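Local coordinates for putative uncharacterized protein (Ustilago maydis, PDB 4GNX), which is a subunit of replication protein A that binds single-stranded DNA through OB-fold domains, at residues S42-D47 / F88-N93; G203-D208 / S215-S220. All blocks are in the same frame, centred on the assembly; numbering follows the deposited sequence.

Contact 1: S42-D47 / F88-N93; sequences SVNLLD and FSNLQN. With nucleotides of chain G.
Asn44 ND2 donates to Asn90 OD1 across the two segments in a weak hydrogen bond, 3.4 Å long with an N-H...O angle of 145°. The side chains come from opposite directions, Asn44 from strand 39-46 and Asn90 from the loop, and their amide planes lie only 21° apart, nearly coplanar. The CB of Asn90 does not point at the strand; its chi1 of 50° sets CG between the backbone N and the carbonyl carbon, and that brings OD1 over to Asn44. Leu91 closes the contact with carbon: its CG lies 4.0 Å from Asn44 ND2, and its CD1 is 4.1 Å from Asn44 CG, so isobutyl and amide meet by van der Waals packing. Within the loop, Leu91 N bonds to Ser89 OG at 3.3 Å, an ST turn that shapes the loop as it passes Asn44. At the start of the loop, Phe88 meets the DNA: DT3 of chain G sets C4 over one face of the Phe88 ring, 3.8 Å above its plane and toward the rim. By position, 88-93 is the loop between the fourth and fifth strands of an OB fold, drawn against the second strand. With one weak bond and little buried surface, Asn44 adds little polar grip; firmer ties of this loop run to strand 51-57, from Phe88 O to Lys53 and from Asn93 to Glu51.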
loop_
_atom_site.group_PDB
_atom_site.type_symbol
_atom_site.label_atom_id
_atom_site.label_comp_id
_atom_site.label_asym_id
_atom_site.label_seq_id
_atom_site.Cartn_x
_atom_site.Cartn_y
_atom_site.Cartn_z
ATOM N N SER C 42 -25.932 -3.487 -6.100
ATOM C CA SER C 42 -25.490 -4.792 -5.719
ATOM C C SER C 42 -25.877 -5.116 -4.311
ATOM O O SER C 42 -26.148 -4.254 -3.487
ATOM C CB SER C 42 -23.981 -4.911 -5.864
ATOM O OG SER C 42 -23.340 -4.101 -4.904
ATOM N N VAL C 43 -25.861 -6.403 -4.044
ATOM C CA VAL C 43 -26.292 -6.942 -2.791
ATOM C C VAL C 43 -25.282 -8.007 -2.393
ATOM O O VAL C 43 -24.698 -8.678 -3.264
ATOM C CB VAL C 43 -27.680 -7.562 -3.003
ATOM C CG1 VAL C 43 -27.755 -8.993 -2.484
ATOM C CG2 VAL C 43 -28.765 -6.668 -2.423
ATOM N N ASN C 44 -25.046 -8.148 -1.098
ATOM C CA ASN C 44 -24.236 -9.254 -0.628
ATOM C C ASN C 44 -25.150 -10.295 -0.019
ATOM O O ASN C 44 -26.170 -9.955 0.597
ATOM C CB ASN C 44 -23.142 -8.795 0.346
ATOM C CG ASN C 44 -21.930 -8.187 -0.360
ATOM O OD1 ASN C 44 -21.926 -7.985 -1.575
ATOM N ND2 ASN C 44 -20.888 -7.883 0.410
ATOM N N LEU C 45 -24.794 -11.564 -0.207
ATOM C CA LEU C 45 -25.644 -12.691 0.198
ATOM C C LEU C 45 -24.881 -13.719 1.020
ATOM O O LEU C 45 -23.710 -13.993 0.751
ATOM C CB LEU C 45 -26.223 -13.375 -1.036
ATOM C CG LEU C 45 -27.033 -12.495 -1.971
ATOM C CD1 LEU C 45 -27.197 -13.210 -3.284
ATOM C CD2 LEU C 45 -28.382 -12.211 -1.345
ATOM N N LEU C 46 -25.573 -14.304 1.991
ATOM C CA LEU C 46 -24.971 -15.212 2.951
ATOM C C LEU C 46 -25.814 -16.466 3.193
ATOM O O LEU C 46 -27.044 -16.389 3.305
ATOM C CB LEU C 46 -24.795 -14.485 4.286
ATOM C CG LEU C 46 -24.495 -15.356 5.511
ATOM C CD1 LEU C 46 -23.008 -15.708 5.566
ATOM C CD2 LEU C 46 -24.967 -14.669 6.785
ATOM N N ASP C 47 -25.144 -17.612 3.283
ATOM C CA ASP C 47 -25.758 -18.817 3.828
ATOM C C ASP C 47 -24.744 -19.667 4.610
ATOM O O ASP C 47 -23.610 -19.227 4.849
ATOM C CB ASP C 47 -26.510 -19.625 2.742
ATOM C CG ASP C 47 -25.584 -20.297 1.718
ATOM O OD1 ASP C 47 -24.362 -20.408 1.942
ATOM O OD2 ASP C 47 -26.095 -20.736 0.670
ATOM N N PHE C 88 -14.044 -4.266 -6.603
ATOM C CA PHE C 88 -15.316 -3.672 -6.229
ATOM C C PHE C 88 -16.005 -4.497 -5.139
ATOM O O PHE C 88 -17.221 -4.528 -5.058
ATOM C CB PHE C 88 -16.247 -3.623 -7.449
ATOM C CG PHE C 88 -15.756 -2.765 -8.575
ATOM C CD1 PHE C 88 -15.026 -3.319 -9.624
ATOM C CD2 PHE C 88 -16.039 -1.402 -8.607
ATOM C CE1 PHE C 88 -14.570 -2.524 -10.670
ATOM C CE2 PHE C 88 -15.592 -0.602 -9.659
ATOM C CZ PHE C 88 -14.855 -1.166 -10.690
ATOM N N SER C 89 -15.243 -5.195 -4.310
ATOM C CA SER C 89 -15.858 -6.114 -3.360
ATOM C C SER C 89 -14.939 -6.452 -2.203
ATOM O O SER C 89 -13.713 -6.482 -2.343
ATOM C CB SER C 89 -16.310 -7.390 -4.062
ATOM O OG SER C 89 -16.926 -8.293 -3.154
ATOM N N ASN C 90 -15.548 -6.706 -1.057
ATOM C CA ASN C 90 -14.815 -7.094 0.132
ATOM C C ASN C 90 -14.670 -8.618 0.265
ATOM O O ASN C 90 -13.742 -9.102 0.920
ATOM C CB ASN C 90 -15.509 -6.501 1.351
ATOM C CG ASN C 90 -17.002 -6.786 1.364
ATOM O OD1 ASN C 90 -17.614 -7.070 0.320
ATOM N ND2 ASN C 90 -17.599 -6.708 2.543
ATOM N N LEU C 91 -15.568 -9.347 -0.387
ATOM C CA LEU C 91 -15.583 -10.809 -0.361
ATOM C C LEU C 91 -14.396 -11.481 -1.074
ATOM O O LEU C 91 -13.813 -10.910 -1.992
ATOM C CB LEU C 91 -16.895 -11.307 -0.971
ATOM C CG LEU C 91 -18.215 -10.748 -0.407
ATOM C CD1 LEU C 91 -19.455 -11.364 -1.068
ATOM C CD2 LEU C 91 -18.279 -10.901 1.110
ATOM N N GLN C 92 -14.044 -12.694 -0.653
ATOM C CA GLN C 92 -12.942 -13.450 -1.304
ATOM C C GLN C 92 -13.393 -14.336 -2.469
ATOM O O GLN C 92 -12.566 -14.876 -3.184
ATOM C CB GLN C 92 -12.197 -14.340 -0.295
ATOM C CG GLN C 92 -11.541 -13.614 0.858
ATOM C CD GLN C 92 -10.284 -12.888 0.446
ATOM O OE1 GLN C 92 -10.311 -12.036 -0.446
ATOM N NE2 GLN C 92 -9.171 -13.208 1.108
ATOM N N ASN C 93 -14.698 -14.494 -2.652
ATOM C CA ASN C 93 -15.228 -15.418 -3.645
ATOM C C ASN C 93 -14.682 -15.201 -5.038
ATOM O O ASN C 93 -14.640 -14.097 -5.549
ATOM C CB ASN C 93 -16.752 -15.359 -3.672
ATOM C CG ASN C 93 -17.385 -16.619 -4.235
ATOM O OD1 ASN C 93 -16.802 -17.337 -5.076
ATOM N ND2 ASN C 93 -18.615 -16.889 -3.789
ATOM P P DT G 3 -17.942 0.137 -16.583
ATOM O OP1 DT G 3 -17.631 1.360 -17.367
ATOM O OP2 DT G 3 -16.881 -0.864 -16.325
ATOM O "O5'" DT G 3 -18.534 0.610 -15.183
ATOM C "C5'" DT G 3 -19.223 1.868 -15.092
ATOM C "C4'" DT G 3 -19.281 2.320 -13.654
ATOM O "O4'" DT G 3 -19.763 1.228 -12.841
ATOM C "C3'" DT G 3 -17.935 2.735 -13.057
ATOM O "O3'" DT G 3 -18.123 3.944 -12.313
ATOM C "C2'" DT G 3 -17.568 1.570 -12.156
ATOM C "C1'" DT G 3 -18.933 1.098 -11.704
ATOM N N1 DT G 3 -19.002 -0.304 -11.250
ATOM C C2 DT G 3 -19.112 -0.534 -9.896
ATOM O O2 DT G 3 -19.131 0.362 -9.066
ATOM N N3 DT G 3 -19.183 -1.860 -9.546
ATOM C C4 DT G 3 -19.168 -2.952 -10.396
ATOM O O4 DT G 3 -19.251 -4.087 -9.934
ATOM C C5 DT G 3 -19.060 -2.634 -11.807
ATOM C C7 DT G 3 -19.035 -3.748 -12.806
ATOM C C6 DT G 3 -18.986 -1.344 -12.156
ATOM P P DT G 5 -12.207 3.672 -5.625
ATOM O OP1 DT G 5 -10.947 4.460 -5.648
ATOM O OP2 DT G 5 -12.127 2.190 -5.487
ATOM O "O5'" DT G 5 -13.035 4.246 -4.384
ATOM C "C5'" DT G 5 -12.583 4.027 -3.025
ATOM C "C4'" DT G 5 -13.612 4.469 -2.005
ATOM O "O4'" DT G 5 -14.918 3.935 -2.333
ATOM C "C3'" DT G 5 -13.335 4.006 -0.571
ATOM O "O3'" DT G 5 -13.869 4.940 0.378
ATOM C "C2'" DT G 5 -14.126 2.715 -0.474
ATOM C "C1'" DT G 5 -15.353 3.038 -1.312
ATOM N N1 DT G 5 -15.992 1.875 -1.965
ATOM C C2 DT G 5 -17.121 1.348 -1.379
ATOM O O2 DT G 5 -17.603 1.786 -0.346
ATOM N N3 DT G 5 -17.664 0.275 -2.045
ATOM C C4 DT G 5 -17.206 -0.304 -3.215
ATOM O O4 DT G 5 -17.804 -1.262 -3.700
ATOM C C5 DT G 5 -16.018 0.301 -3.776
ATOM C C7 DT G 5 -15.443 -0.261 -5.038
ATOM C C6 DT G 5 -15.477 1.344 -3.130
#

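Contact 2: G203-D208 / S215-S220; sequences GVKVGD and SMFSSS. With nucleotides of chain G.
Strands 204-207 and 215-217 run antiparallel with a marked twist, 140° between their directions. Lys205 and Ser215 form a hydrogen-bonded pair, Lys205 N giving to Ser215 O at 2.7 Å and Ser215 N to Lys205 O at 2.9 Å. Beyond Phe217 the chain turns a corner through a type I turn ending at Ser220, whose OG accepts from Phe217 N at 2.6 Å, adding to the backbone bond from Ser220 N to Phe217 O. That hydroxyl also faces Gly203 O, though the modelled separation is too short to trust. Phe217 swings its ring back under Lys205: CB of Lys205 sits over the ring face, 4.1 Å from the centroid and 27° off the normal, a CH-pi contact, while Lys205 CD rides near Phe217 CZ as the two side chains cross at about a right angle. This is the hairpin of the fourth and fifth strands of an OB fold, here lined up against the DNA. Past the ring, the lysine chain bends at chi3 (59°), and Lys205 NZ bonds to OP2 of DT6 of chain G at 2.9 Å and to O4 of DT7 of chain G at 3.2 Å, so one ammonium holds both a phosphate and a base. Next to it, Ser215 OG bonds to Trp180 of strand 174-180. At the corner, Ser218 N donates to O2 of DT5 of chain G at 2.9 Å.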
loop_
_atom_site.group_PDB
_atom_site.type_symbol
_atom_site.label_atom_id
_atom_site.label_comp_id
_atom_site.label_asym_id
_atom_site.label_seq_id
_atom_site.Cartn_x
_atom_site.Cartn_y
_atom_site.Cartn_z
ATOM N N GLY C 203 -19.250 -4.124 9.977
ATOM C CA GLY C 203 -18.232 -3.778 8.987
ATOM C C GLY C 203 -18.105 -2.286 8.765
ATOM O O GLY C 203 -18.610 -1.755 7.784
ATOM N N VAL C 204 -17.426 -1.614 9.686
ATOM C CA VAL C 204 -17.286 -0.174 9.644
ATOM C C VAL C 204 -15.796 0.153 9.573
ATOM O O VAL C 204 -14.980 -0.568 10.148
ATOM C CB VAL C 204 -17.970 0.435 10.885
ATOM C CG1 VAL C 204 -17.500 1.852 11.178
ATOM C CG2 VAL C 204 -19.472 0.413 10.693
ATOM N N LYS C 205 -15.440 1.218 8.848
ATOM C CA LYS C 205 -14.035 1.615 8.705
ATOM C C LYS C 205 -13.581 2.448 9.886
ATOM O O LYS C 205 -14.272 3.376 10.291
ATOM C CB LYS C 205 -13.796 2.394 7.411
ATOM C CG LYS C 205 -12.312 2.534 7.074
ATOM C CD LYS C 205 -12.029 3.527 5.948
ATOM C CE LYS C 205 -12.536 4.931 6.259
ATOM N NZ LYS C 205 -12.181 5.890 5.176
ATOM N N VAL C 206 -12.412 2.105 10.431
ATOM C CA VAL C 206 -11.783 2.887 11.500
ATOM C C VAL C 206 -10.791 3.906 10.924
ATOM O O VAL C 206 -9.753 3.537 10.361
ATOM C CB VAL C 206 -11.058 1.977 12.513
ATOM C CG1 VAL C 206 -10.267 2.804 13.523
ATOM C CG2 VAL C 206 -12.051 1.058 13.214
ATOM N N GLY C 207 -11.134 5.188 11.052
ATOM C CA GLY C 207 -10.217 6.282 10.725
ATOM C C GLY C 207 -9.564 6.836 11.983
ATOM O O GLY C 207 -10.036 6.582 13.104
ATOM N N ASP C 208 -8.481 7.589 11.802
ATOM C CA ASP C 208 -7.735 8.119 12.934
ATOM C C ASP C 208 -7.926 9.627 13.137
ATOM O O ASP C 208 -7.262 10.242 13.973
ATOM C CB ASP C 208 -6.255 7.751 12.814
ATOM C CG ASP C 208 -5.508 8.636 11.846
ATOM O OD1 ASP C 208 -4.286 8.813 12.042
ATOM O OD2 ASP C 208 -6.132 9.166 10.902
ATOM N N SER C 215 -16.338 5.415 9.787
ATOM C CA SER C 215 -16.950 5.675 8.505
ATOM C C SER C 215 -17.514 4.383 7.939
ATOM O O SER C 215 -16.964 3.302 8.172
ATOM C CB SER C 215 -15.925 6.250 7.535
ATOM O OG SER C 215 -16.396 6.145 6.205
ATOM N N MET C 216 -18.599 4.503 7.177
ATOM C CA MET C 216 -19.209 3.341 6.535
ATOM C C MET C 216 -18.625 3.024 5.168
ATOM O O MET C 216 -18.171 3.910 4.450
ATOM C CB MET C 216 -20.722 3.504 6.443
ATOM C CG MET C 216 -21.383 3.405 7.806
ATOM S SD MET C 216 -22.994 2.579 7.838
ATOM C CE MET C 216 -23.932 3.661 6.754
ATOM N N PHE C 217 -18.619 1.737 4.841
ATOM C CA PHE C 217 -18.396 1.263 3.483
ATOM C C PHE C 217 -19.716 0.890 2.810
ATOM O O PHE C 217 -20.722 0.638 3.483
ATOM C CB PHE C 217 -17.500 0.037 3.506
ATOM C CG PHE C 217 -16.055 0.353 3.678
ATOM C CD1 PHE C 217 -15.256 -0.442 4.485
ATOM C CD2 PHE C 217 -15.487 1.446 3.026
ATOM C CE1 PHE C 217 -13.913 -0.164 4.640
ATOM C CE2 PHE C 217 -14.144 1.735 3.180
ATOM C CZ PHE C 217 -13.353 0.923 3.986
ATOM N N SER C 218 -19.696 0.847 1.480
ATOM C CA SER C 218 -20.817 0.371 0.670
ATOM C C SER C 218 -21.458 -0.844 1.318
ATOM O O SER C 218 -22.681 -0.959 1.396
ATOM C CB SER C 218 -20.301 0.003 -0.725
ATOM O OG SER C 218 -21.186 -0.839 -1.449
ATOM N N SER C 219 -20.588 -1.723 1.804
ATOM C CA SER C 219 -20.931 -3.009 2.388
ATOM C C SER C 219 -21.359 -2.937 3.842
ATOM O O SER C 219 -21.785 -3.948 4.398
ATOM C CB SER C 219 -19.710 -3.918 2.297
ATOM O OG SER C 219 -18.517 -3.152 2.349
ATOM N N SER C 220 -21.229 -1.759 4.460
ATOM C CA SER C 220 -21.519 -1.611 5.872
ATOM C C SER C 220 -23.012 -1.645 6.114
ATOM O O SER C 220 -23.804 -1.403 5.204
ATOM C CB SER C 220 -20.940 -0.309 6.417
ATOM O OG SER C 220 -19.539 -0.258 6.259
ATOM P P DT G 5 -12.207 3.672 -5.625
ATOM O OP1 DT G 5 -10.947 4.460 -5.648
ATOM O OP2 DT G 5 -12.127 2.190 -5.487
ATOM O "O5'" DT G 5 -13.035 4.246 -4.384
ATOM C "C5'" DT G 5 -12.583 4.027 -3.025
ATOM C "C4'" DT G 5 -13.612 4.469 -2.005
ATOM O "O4'" DT G 5 -14.918 3.935 -2.333
ATOM C "C3'" DT G 5 -13.335 4.006 -0.571
ATOM O "O3'" DT G 5 -13.869 4.940 0.378
ATOM C "C2'" DT G 5 -14.126 2.715 -0.474
ATOM C "C1'" DT G 5 -15.353 3.038 -1.312
ATOM N N1 DT G 5 -15.992 1.875 -1.965
ATOM C C2 DT G 5 -17.121 1.348 -1.379
ATOM O O2 DT G 5 -17.603 1.786 -0.346
ATOM N N3 DT G 5 -17.664 0.275 -2.045
ATOM C C4 DT G 5 -17.206 -0.304 -3.215
ATOM O O4 DT G 5 -17.804 -1.262 -3.700
ATOM C C5 DT G 5 -16.018 0.301 -3.776
ATOM C C7 DT G 5 -15.443 -0.261 -5.038
ATOM C C6 DT G 5 -15.477 1.344 -3.130
ATOM P P DT G 6 -13.071 5.716 1.540
ATOM O OP1 DT G 6 -11.611 5.455 1.475
ATOM O OP2 DT G 6 -13.800 5.466 2.813
ATOM O "O5'" DT G 6 -13.312 7.230 1.099
ATOM C "C5'" DT G 6 -12.515 7.838 0.059
ATOM C "C4'" DT G 6 -13.298 8.904 -0.676
ATOM O "O4'" DT G 6 -14.541 8.364 -1.185
ATOM C "C3'" DT G 6 -13.666 10.135 0.151
ATOM O "O3'" DT G 6 -13.333 11.318 -0.580
ATOM C "C2'" DT G 6 -15.157 9.989 0.404
ATOM C "C1'" DT G 6 -15.653 9.130 -0.749
ATOM N N1 DT G 6 -16.735 8.186 -0.380
ATOM C C2 DT G 6 -17.975 8.331 -0.961
ATOM O O2 DT G 6 -18.237 9.208 -1.767
ATOM N N3 DT G 6 -18.906 7.406 -0.558
ATOM C C4 DT G 6 -18.725 6.375 0.344
ATOM O O4 DT G 6 -19.658 5.623 0.609
ATOM C C5 DT G 6 -17.398 6.279 0.909
ATOM C C7 DT G 6 -17.104 5.189 1.891
ATOM C C6 DT G 6 -16.484 7.177 0.525
ATOM P P DT G 7 -12.202 12.257 0.035
ATOM O OP1 DT G 7 -11.794 13.261 -0.981
ATOM O OP2 DT G 7 -11.175 11.369 0.639
ATOM O "O5'" DT G 7 -13.010 12.991 1.197
ATOM C "C5'" DT G 7 -14.183 13.778 0.902
ATOM C "C4'" DT G 7 -14.683 14.487 2.141
ATOM O "O4'" DT G 7 -15.155 13.526 3.112
ATOM C "C3'" DT G 7 -13.654 15.338 2.879
ATOM O "O3'" DT G 7 -14.337 16.454 3.452
ATOM C "C2'" DT G 7 -13.140 14.402 3.960
ATOM C "C1'" DT G 7 -14.388 13.608 4.308
ATOM N N1 DT G 7 -14.176 12.229 4.794
ATOM C C2 DT G 7 -14.874 11.840 5.914
ATOM O O2 DT G 7 -15.611 12.587 6.532
ATOM N N3 DT G 7 -14.669 10.536 6.290
ATOM C C4 DT G 7 -13.870 9.600 5.662
ATOM O O4 DT G 7 -13.784 8.465 6.120
ATOM C C5 DT G 7 -13.173 10.075 4.490
ATOM C C7 DT G 7 -12.271 9.135 3.754
ATOM C C6 DT G 7 -13.365 11.347 4.113
#

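From the N terminus, contact 1 closes first, a long loop of 40 residues that runs out from strand 39-46 through strand 51-57, helix 59-64 and strands 73-77 and 80-83 before the loop at 88-93 returns to it. The chain then passes into a second OB-type domain, where contact 2 closes a short hairpin between strands 198-207 and 213-217. The two therefore lie in series, neither enclosing nor crossing the other. In space their centres are 15 Å apart and the domains meet there: Asn90 ND2 packs on Ser219 CB at 3.5 Å. DT5 of chain G lies against both, bonded to Ser218 N in contact 2 and only near Phe88 in contact 1.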